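Local coordinates for protein beta-galacturonidase (Eisenbergiella tayi, PDB 6NCW) that acts as a glycoside hydrolase family 2 beta-galacturonidase, probably cleaving terminal beta-linked galacturonic acid from sugar conjugates, at residues Val75-Ser80 / Pro122-His127; Asn93-Phe98 / Asn130-Tyr135; Glu342-Pro347 / Gly374-Cys379. All coordinates share one frame; numbering follows the deposited sequence.

Contact 1: residues Val75-Ser80 / Pro122-His127; sequences VSHTAS and PDSALH
His77 and His127 face each other with their CA atoms 7.4 Å apart, His77 following a cis peptide bond just before strand 78-83 begins, and no hydrogen bond joins the segments. The contact is instead an offset stack of two imidazoles, centroids 4.4 Å apart and planes inclined by 19°. The side chains run past each other in opposite directions, each ring covering the other's methylene. His77 CB sits over the centre of the His127 ring, 3.3 Å from His127 NE2, while His127 CB lies nearer the rim of the His77 ring, 3.4 Å from His77 CD2; both are CH-pi contacts. Polar bonds fix the ring rotations: Thr78 OG1 meets His77 ND1 at 2.8 Å in the ring plane, His77 NE2 hydrogen-bonds Ser119 O, and His127 is held by Ser134 OG at ND1 and the Ala94 amide at NE2. Ser124 OG donates to a lone pair of His127 O at 2.6 Å and also bonds Tyr92 OH, which bonds His127 N. This packing belongs to the N-terminal beta-sandwich of a family 2 glycosidase, with the His127 side chain about 10 Å from those of galacturonate-binding His312 and Arg337.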
loop_
_atom_site.group_PDB
_atom_site.type_symbol
_atom_site.label_atom_id
_atom_site.label_comp_id
_atom_site.label_asym_id
_atom_site.label_seq_id
_atom_site.Cartn_x
_atom_site.Cartn_y
_atom_site.Cartn_z
ATOM N N VAL A 75 -21.597 -25.989 10.586
ATOM C CA VAL A 75 -22.393 -24.783 10.777
ATOM C C VAL A 75 -21.699 -23.950 11.850
ATOM O O VAL A 75 -21.485 -24.436 12.972
ATOM C CB VAL A 75 -23.844 -25.100 11.183
ATOM C CG1 VAL A 75 -24.638 -23.809 11.367
ATOM C CG2 VAL A 75 -24.539 -26.034 10.160
ATOM N N SER A 76 -21.364 -22.693 11.518
ATOM C CA SER A 76 -20.612 -21.821 12.421
ATOM C C SER A 76 -21.552 -20.943 13.245
ATOM O O SER A 76 -22.330 -20.175 12.675
ATOM C CB SER A 76 -19.651 -20.927 11.632
ATOM O OG SER A 76 -18.638 -21.674 10.990
ATOM N N HIS A 77 -21.481 -21.035 14.579
ATOM C CA HIS A 77 -20.839 -22.137 15.298
ATOM C C HIS A 77 -21.883 -22.959 16.095
ATOM O O HIS A 77 -21.604 -24.060 16.541
ATOM C CB HIS A 77 -19.725 -21.631 16.230
ATOM C CG HIS A 77 -20.166 -20.644 17.265
ATOM N ND1 HIS A 77 -21.146 -20.917 18.196
ATOM C CD2 HIS A 77 -19.716 -19.401 17.551
ATOM C CE1 HIS A 77 -21.298 -19.876 18.995
ATOM N NE2 HIS A 77 -20.435 -18.944 18.630
ATOM N N THR A 78 -23.093 -22.421 16.244
ATOM C CA THR A 78 -24.180 -23.105 16.933
ATOM C C THR A 78 -25.377 -23.215 15.995
ATOM O O THR A 78 -25.797 -22.211 15.412
ATOM C CB THR A 78 -24.528 -22.347 18.222
ATOM O OG1 THR A 78 -23.373 -22.348 19.086
ATOM C CG2 THR A 78 -25.714 -22.983 18.950
ATOM N N ALA A 79 -25.932 -24.427 15.858
ATOM C CA ALA A 79 -26.949 -24.733 14.849
ATOM C C ALA A 79 -28.228 -25.267 15.477
ATOM O O ALA A 79 -28.179 -26.019 16.450
ATOM C CB ALA A 79 -26.440 -25.788 13.846
ATOM N N SER A 80 -29.368 -24.892 14.895
ATOM C CA SER A 80 -30.659 -25.534 15.132
ATOM C C SER A 80 -31.292 -25.837 13.782
ATOM O O SER A 80 -31.421 -24.942 12.938
ATOM C CB SER A 80 -31.614 -24.668 15.955
ATOM O OG SER A 80 -31.120 -24.456 17.255
ATOM N N PRO A 122 -21.856 -17.459 27.716
ATOM C CA PRO A 122 -21.648 -18.609 28.618
ATOM C C PRO A 122 -21.948 -19.962 28.006
ATOM O O PRO A 122 -21.384 -20.972 28.462
ATOM C CB PRO A 122 -22.608 -18.315 29.781
ATOM C CG PRO A 122 -22.848 -16.847 29.722
ATOM C CD PRO A 122 -22.788 -16.468 28.279
ATOM N N ASP A 123 -22.861 -20.033 27.035
ATOM C CA ASP A 123 -23.185 -21.323 26.430
ATOM C C ASP A 123 -22.040 -21.866 25.587
ATOM O O ASP A 123 -22.016 -23.068 25.300
ATOM C CB ASP A 123 -24.431 -21.220 25.540
ATOM C CG ASP A 123 -25.675 -20.776 26.302
ATOM O OD1 ASP A 123 -25.649 -20.753 27.554
ATOM O OD2 ASP A 123 -26.686 -20.458 25.634
ATOM N N SER A 124 -21.103 -21.005 25.174
ATOM C CA SER A 124 -20.070 -21.359 24.204
ATOM C C SER A 124 -18.716 -21.369 24.902
ATOM O O SER A 124 -18.173 -20.308 25.224
ATOM C CB SER A 124 -20.090 -20.384 23.034
ATOM O OG SER A 124 -19.036 -20.673 22.135
ATOM N N ALA A 125 -18.162 -22.562 25.127
ATOM C CA ALA A 125 -16.891 -22.661 25.838
ATOM C C ALA A 125 -15.683 -22.721 24.912
ATOM O O ALA A 125 -14.561 -22.429 25.354
ATOM C CB ALA A 125 -16.887 -23.887 26.759
ATOM N N LEU A 126 -15.881 -23.088 23.647
ATOM C CA LEU A 126 -14.790 -23.205 22.688
ATOM C C LEU A 126 -14.675 -21.956 21.815
ATOM O O LEU A 126 -13.600 -21.355 21.716
ATOM C CB LEU A 126 -15.001 -24.473 21.829
ATOM C CG LEU A 126 -15.202 -25.771 22.634
ATOM C CD1 LEU A 126 -15.311 -26.992 21.715
ATOM C CD2 LEU A 126 -14.094 -25.981 23.646
ATOM N N HIS A 127 -15.779 -21.542 21.195
ATOM C CA HIS A 127 -15.835 -20.281 20.471
ATOM C C HIS A 127 -15.953 -19.138 21.465
ATOM O O HIS A 127 -17.007 -18.970 22.083
ATOM C CB HIS A 127 -17.011 -20.271 19.507
ATOM C CG HIS A 127 -16.845 -21.218 18.375
ATOM N ND1 HIS A 127 -16.215 -20.865 17.203
ATOM C CD2 HIS A 127 -17.192 -22.522 18.247
ATOM C CE1 HIS A 127 -16.206 -21.904 16.389
ATOM N NE2 HIS A 127 -16.797 -22.921 16.994
#

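Contact 2: residues Asn93-Phe98 / Asn130-Tyr135; sequences NAYTPF and NDYQSY
Tyr95 meets Tyr132 and Gln133 in a small, buried, largely water-mediated contact between two loops of the N-terminal domain, one joining strand 86-92 to strand 98-105 and the other lying between strands 109-117 and 142-147. The direct touch is slight: Tyr95 OH comes to the edge of the Tyr132 ring, near its plane, 3.6 Å from Tyr132 CE2. A water makes the firmer link. It lies 2.6 Å from Tyr95 OH, in the plane of the Tyr95 ring, and donates to Gln133 O at 2.7 Å, spanning a direct separation of 4.0 Å between Tyr95 OH and Gln133 O. The CG of Tyr95 stands beside its backbone N and opposite the carbonyl carbon (chi1 -53°), and the extended phenol then carries its hydroxyl across to the other loop, with Ala94 CB over the centre of one ring face. Tyr132, its CG lying between backbone N and carbonyl carbon (chi1 62°), sends its own hydroxyl to His335 NE2 and comes about 4 Å from the Arg337 side chain. Next to it, Asp131 belongs to the galacturonate site: OD2 forms a salt bridge with Arg525 NE, and OD1 bonds Asn530 ND2 and a glycerol. Asn130 OD1 accepts from Asp131 N at 2.9 Å, the donor tilted from the carbonyl plane. Chemically, a bound water satisfies a buried phenol and a main-chain carbonyl together, coupling the Tyr95 loop to the binding-site loop through solvent and van der Waals contact.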
loop_
_atom_site.group_PDB
_atom_site.type_symbol
_atom_site.label_atom_id
_atom_site.label_comp_id
_atom_site.label_asym_id
_atom_site.label_seq_id
_atom_site.Cartn_x
_atom_site.Cartn_y
_atom_site.Cartn_z
ATOM N N ASN A 93 -20.188 -26.285 17.716
ATOM C CA ASN A 93 -18.819 -26.348 17.190
ATOM C C ASN A 93 -18.843 -26.255 15.672
ATOM O O ASN A 93 -19.450 -27.092 14.995
ATOM C CB ASN A 93 -18.056 -27.604 17.615
ATOM C CG ASN A 93 -16.543 -27.465 17.426
ATOM O OD1 ASN A 93 -15.941 -26.467 17.840
ATOM N ND2 ASN A 93 -15.928 -28.463 16.814
ATOM N N ALA A 94 -18.162 -25.244 15.133
ATOM C CA ALA A 94 -18.248 -24.933 13.712
ATOM C C ALA A 94 -17.556 -25.969 12.841
ATOM O O ALA A 94 -17.795 -26.004 11.629
ATOM C CB ALA A 94 -17.622 -23.558 13.441
ATOM N N TYR A 95 -16.693 -26.793 13.416
ATOM C CA TYR A 95 -15.635 -27.408 12.644
ATOM C C TYR A 95 -15.749 -28.918 12.523
ATOM O O TYR A 95 -14.881 -29.529 11.894
ATOM C CB TYR A 95 -14.273 -27.027 13.255
ATOM C CG TYR A 95 -14.061 -25.545 13.447
ATOM C CD1 TYR A 95 -13.847 -24.703 12.358
ATOM C CD2 TYR A 95 -14.044 -24.982 14.731
ATOM C CE1 TYR A 95 -13.615 -23.323 12.535
ATOM C CE2 TYR A 95 -13.815 -23.623 14.921
ATOM C CZ TYR A 95 -13.610 -22.798 13.824
ATOM O OH TYR A 95 -13.395 -21.452 14.025
ATOM N N THR A 96 -16.793 -29.534 13.095
ATOM C CA THR A 96 -17.011 -30.966 13.019
ATOM C C THR A 96 -18.398 -31.260 12.440
ATOM O O THR A 96 -19.345 -30.494 12.652
ATOM C CB THR A 96 -16.874 -31.623 14.399
ATOM O OG1 THR A 96 -17.596 -30.862 15.380
ATOM C CG2 THR A 96 -15.392 -31.713 14.810
ATOM N N PRO A 97 -18.538 -32.342 11.683
ATOM C CA PRO A 97 -19.826 -32.644 11.047
ATOM C C PRO A 97 -20.799 -33.281 12.029
ATOM O O PRO A 97 -20.418 -33.810 13.077
ATOM C CB PRO A 97 -19.452 -33.625 9.927
ATOM C CG PRO A 97 -18.195 -34.277 10.395
ATOM C CD PRO A 97 -17.493 -33.325 11.344
ATOM N N PHE A 98 -22.077 -33.174 11.690
ATOM C CA PHE A 98 -23.150 -33.776 12.481
ATOM C C PHE A 98 -24.279 -34.137 11.527
ATOM O O PHE A 98 -24.269 -33.742 10.359
ATOM C CB PHE A 98 -23.647 -32.845 13.609
ATOM C CG PHE A 98 -24.282 -31.529 13.122
ATOM C CD1 PHE A 98 -23.490 -30.447 12.753
ATOM C CD2 PHE A 98 -25.662 -31.382 13.070
ATOM C CE1 PHE A 98 -24.063 -29.243 12.338
ATOM C CE2 PHE A 98 -26.249 -30.193 12.653
ATOM C CZ PHE A 98 -25.445 -29.111 12.286
ATOM N N ASN A 130 -11.089 -14.416 20.567
ATOM C CA ASN A 130 -9.848 -15.162 20.441
ATOM C C ASN A 130 -9.032 -14.601 19.280
ATOM O O ASN A 130 -9.482 -13.716 18.540
ATOM C CB ASN A 130 -10.138 -16.653 20.255
ATOM C CG ASN A 130 -9.143 -17.546 21.006
ATOM O OD1 ASN A 130 -7.968 -17.184 21.219
ATOM N ND2 ASN A 130 -9.619 -18.711 21.426
ATOM N N ASP A 131 -7.824 -15.158 19.115
ATOM C CA ASP A 131 -6.864 -14.781 18.072
ATOM C C ASP A 131 -7.170 -15.439 16.722
ATOM O O ASP A 131 -6.265 -15.863 15.991
ATOM C CB ASP A 131 -5.451 -15.124 18.557
ATOM C CG ASP A 131 -4.343 -14.445 17.721
ATOM O OD1 ASP A 131 -3.244 -15.002 17.586
ATOM O OD2 ASP A 131 -4.560 -13.349 17.194
ATOM N N TYR A 132 -8.453 -15.538 16.389
ATOM C CA TYR A 132 -8.976 -15.964 15.100
ATOM C C TYR A 132 -10.481 -15.715 15.156
ATOM O O TYR A 132 -11.055 -15.558 16.240
ATOM C CB TYR A 132 -8.671 -17.452 14.792
ATOM C CG TYR A 132 -9.296 -18.436 15.784
ATOM C CD1 TYR A 132 -8.692 -18.671 17.023
ATOM C CD2 TYR A 132 -10.483 -19.128 15.481
ATOM C CE1 TYR A 132 -9.241 -19.561 17.934
ATOM C CE2 TYR A 132 -11.040 -20.023 16.387
ATOM C CZ TYR A 132 -10.413 -20.221 17.617
ATOM O OH TYR A 132 -10.937 -21.081 18.535
ATOM N N GLN A 133 -11.113 -15.703 13.995
ATOM C CA GLN A 133 -12.503 -15.267 13.894
ATOM C C GLN A 133 -13.451 -16.454 14.043
ATOM O O GLN A 133 -13.192 -17.536 13.504
ATOM C CB GLN A 133 -12.744 -14.560 12.555
ATOM C CG GLN A 133 -14.207 -14.108 12.306
ATOM C CD GLN A 133 -14.679 -13.046 13.298
ATOM O OE1 GLN A 133 -14.981 -13.338 14.456
ATOM N NE2 GLN A 133 -14.729 -11.809 12.845
ATOM N N SER A 134 -14.544 -16.256 14.796
ATOM C CA SER A 134 -15.664 -17.213 14.845
ATOM C C SER A 134 -16.735 -16.703 13.894
ATOM O O SER A 134 -17.488 -15.791 14.242
ATOM C CB SER A 134 -16.236 -17.351 16.256
ATOM O OG SER A 134 -15.344 -18.066 17.089
ATOM N N TYR A 135 -16.812 -17.293 12.696
ATOM C CA TYR A 135 -17.720 -16.807 11.671
ATOM C C TYR A 135 -19.147 -17.281 11.964
ATOM O O TYR A 135 -19.398 -18.031 12.897
ATOM C CB TYR A 135 -17.254 -17.259 10.281
ATOM C CG TYR A 135 -15.947 -16.600 9.812
ATOM C CD1 TYR A 135 -14.701 -17.205 10.026
ATOM C CD2 TYR A 135 -15.964 -15.354 9.187
ATOM C CE1 TYR A 135 -13.501 -16.568 9.601
ATOM C CE2 TYR A 135 -14.800 -14.734 8.756
ATOM C CZ TYR A 135 -13.573 -15.335 8.973
ATOM O OH TYR A 135 -12.438 -14.672 8.545
HETATM O O HOH W 1 -13.436 -19.816 12.044
#

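Contact 3: residues Glu342-Pro347 / Gly374-Cys379; sequences ENMRNP and GILNEC
Met344 reaches Leu376 and Cys379 by an extended chain that turns at its end: chi1 is -59°, setting CG beside the backbone N, chi2 is near trans, and chi3 bends to 71°, so the sulfur and the terminal methyl each find a partner. In the TIM barrel, short helix 341-344 thereby packs against the loop leaving strand 370-374, the fourth parallel strand of the barrel. Met344 CE touches Leu376 CD1 at 4.3 Å, methyl against methyl, and Met344 SD lies 4.0 Å from Cys379 CB. At Cys379 the SG is turned beside the backbone N (chi1 -66°), and it is the CB that meets the thioether. Phe349 of helix 349-364 touches both Met344 and Leu376, extending this buried apolar patch. Leu376 and Cys379, the two residues Met344 touches, are the ends of a type II beta turn with Asn377 and Glu378 at its corners, an Asn-Glu pair in the position expected for clan GH-A barrels. Asn377 is a galacturonate-binding residue, and both corner side chains hydrogen-bond glycerol O1. Asn377 OD1 is further gripped by Arg309 NH2 and Asn428 ND2, bonds that limit rotation of its amide. On the other segment, Asn346 OD1 caps His348 N at the approach to helix 349-364. The turn itself is closed by Cys379 N donating to Leu376 O at 3.1 Å.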
loop_
_atom_site.group_PDB
_atom_site.type_symbol
_atom_site.label_atom_id
_atom_site.label_comp_id
_atom_site.label_asym_id
_atom_site.label_seq_id
_atom_site.Cartn_x
_atom_site.Cartn_y
_atom_site.Cartn_z
ATOM N N GLU A 342 -9.755 -20.807 34.232
ATOM C CA GLU A 342 -11.129 -20.350 34.424
ATOM C C GLU A 342 -11.991 -20.617 33.190
ATOM O O GLU A 342 -13.151 -21.019 33.322
ATOM C CB GLU A 342 -11.148 -18.862 34.783
ATOM C CG GLU A 342 -12.554 -18.244 34.815
ATOM C CD GLU A 342 -12.550 -16.747 35.156
ATOM O OE1 GLU A 342 -12.830 -16.405 36.325
ATOM O OE2 GLU A 342 -12.259 -15.911 34.265
ATOM N N ASN A 343 -11.445 -20.408 31.981
ATOM C CA ASN A 343 -12.193 -20.751 30.767
ATOM C C ASN A 343 -12.552 -22.228 30.739
ATOM O O ASN A 343 -13.671 -22.597 30.376
ATOM C CB ASN A 343 -11.397 -20.409 29.511
ATOM C CG ASN A 343 -11.216 -18.923 29.319
ATOM O OD1 ASN A 343 -10.213 -18.477 28.750
ATOM N ND2 ASN A 343 -12.171 -18.143 29.808
ATOM N N MET A 344 -11.603 -23.087 31.091
ATOM C CA MET A 344 -11.804 -24.525 31.041
ATOM C C MET A 344 -12.768 -25.027 32.104
ATOM O O MET A 344 -13.186 -26.189 32.043
ATOM C CB MET A 344 -10.451 -25.235 31.193
ATOM C CG MET A 344 -9.428 -24.864 30.127
ATOM S SD MET A 344 -7.803 -25.549 30.506
ATOM C CE MET A 344 -8.142 -27.273 30.189
ATOM N N ARG A 345 -13.109 -24.200 33.086
ATOM C CA ARG A 345 -14.109 -24.563 34.078
ATOM C C ARG A 345 -15.516 -24.128 33.684
ATOM O O ARG A 345 -16.452 -24.327 34.467
ATOM C CB ARG A 345 -13.755 -23.967 35.437
ATOM C CG ARG A 345 -13.517 -25.032 36.480
ATOM C CD ARG A 345 -13.217 -24.414 37.824
ATOM N NE ARG A 345 -12.198 -23.396 37.697
ATOM C CZ ARG A 345 -10.926 -23.557 38.036
ATOM N NH1 ARG A 345 -10.493 -24.714 38.553
ATOM N NH2 ARG A 345 -10.092 -22.538 37.869
ATOM N N ASN A 346 -15.679 -23.513 32.517
ATOM C CA ASN A 346 -17.008 -23.324 31.962
ATOM C C ASN A 346 -17.764 -24.657 32.032
ATOM O O ASN A 346 -17.189 -25.706 31.699
ATOM C CB ASN A 346 -16.895 -22.816 30.517
ATOM C CG ASN A 346 -18.243 -22.536 29.881
ATOM O OD1 ASN A 346 -19.027 -23.445 29.678
ATOM N ND2 ASN A 346 -18.501 -21.272 29.535
ATOM N N PRO A 347 -19.012 -24.671 32.512
ATOM C CA PRO A 347 -19.711 -25.956 32.714
ATOM C C PRO A 347 -19.939 -26.754 31.439
ATOM O O PRO A 347 -20.284 -27.941 31.536
ATOM C CB PRO A 347 -21.049 -25.543 33.356
ATOM C CG PRO A 347 -21.224 -24.118 33.032
ATOM C CD PRO A 347 -19.828 -23.520 32.940
ATOM N N GLY A 374 -3.829 -33.785 18.004
ATOM C CA GLY A 374 -3.473 -32.780 18.983
ATOM C C GLY A 374 -4.651 -32.370 19.834
ATOM O O GLY A 374 -5.805 -32.515 19.421
ATOM N N ILE A 375 -4.396 -31.841 21.028
ATOM C CA ILE A 375 -5.480 -31.291 21.837
ATOM C C ILE A 375 -5.046 -29.977 22.478
ATOM O O ILE A 375 -3.854 -29.719 22.674
ATOM C CB ILE A 375 -5.955 -32.274 22.935
ATOM C CG1 ILE A 375 -4.817 -32.624 23.903
ATOM C CG2 ILE A 375 -6.547 -33.524 22.335
ATOM C CD1 ILE A 375 -5.261 -33.558 25.030
ATOM N N LEU A 376 -6.036 -29.139 22.784
ATOM C CA LEU A 376 -5.913 -28.085 23.796
ATOM C C LEU A 376 -4.659 -27.231 23.604
ATOM O O LEU A 376 -3.857 -27.032 24.528
ATOM C CB LEU A 376 -5.935 -28.695 25.197
ATOM C CG LEU A 376 -7.189 -29.492 25.554
ATOM C CD1 LEU A 376 -7.076 -29.959 27.005
ATOM C CD2 LEU A 376 -8.473 -28.671 25.296
ATOM N N ASN A 377 -4.509 -26.705 22.389
ATOM C CA ASN A 377 -3.448 -25.754 22.087
ATOM C C ASN A 377 -3.372 -24.633 23.121
ATOM O O ASN A 377 -4.344 -23.903 23.336
ATOM C CB ASN A 377 -3.667 -25.165 20.691
ATOM C CG ASN A 377 -2.662 -24.076 20.371
ATOM O OD1 ASN A 377 -1.540 -24.362 19.937
ATOM N ND2 ASN A 377 -3.052 -22.815 20.603
ATOM N N GLU A 378 -2.207 -24.513 23.764
ATOM C CA GLU A 378 -1.907 -23.446 24.719
ATOM C C GLU A 378 -2.962 -23.313 25.825
ATOM O O GLU A 378 -3.207 -22.220 26.337
ATOM C CB GLU A 378 -1.722 -22.105 23.999
ATOM C CG GLU A 378 -0.495 -22.077 23.089
ATOM C CD GLU A 378 -0.071 -20.663 22.710
ATOM O OE1 GLU A 378 -0.817 -19.703 23.032
ATOM O OE2 GLU A 378 1.014 -20.514 22.087
ATOM N N CYS A 379 -3.587 -24.410 26.229
ATOM C CA CYS A 379 -4.501 -24.342 27.362
ATOM C C CYS A 379 -3.705 -24.496 28.665
ATOM O O CYS A 379 -2.466 -24.460 28.669
ATOM C CB CYS A 379 -5.635 -25.348 27.166
ATOM S SG CYS A 379 -6.668 -24.885 25.722
#

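In the fold
From the N terminus, contact 1 closes a long loop of chain from 75-80 to 122-127, and contact 2 opens inside it at 93-98 and closes beyond it at 130-135, so the two cross. Both lie in the N-terminal beta-sandwich, their centres 8 Å apart, and they meet directly: His77 O is 2.9 Å from Asn93 N, a probable hydrogen bond. Contact 3 follows in series, spanning helix 349-364 and strand 370-374 of the barrel. It joins contact 1 across the domain boundary, where Asn346 ND2 lies 3.1 Å from Pro122 O, but does not touch contact 2. Contacts 2 and 3 nevertheless each include a galacturonate-binding residue, Asp131 and Asn377.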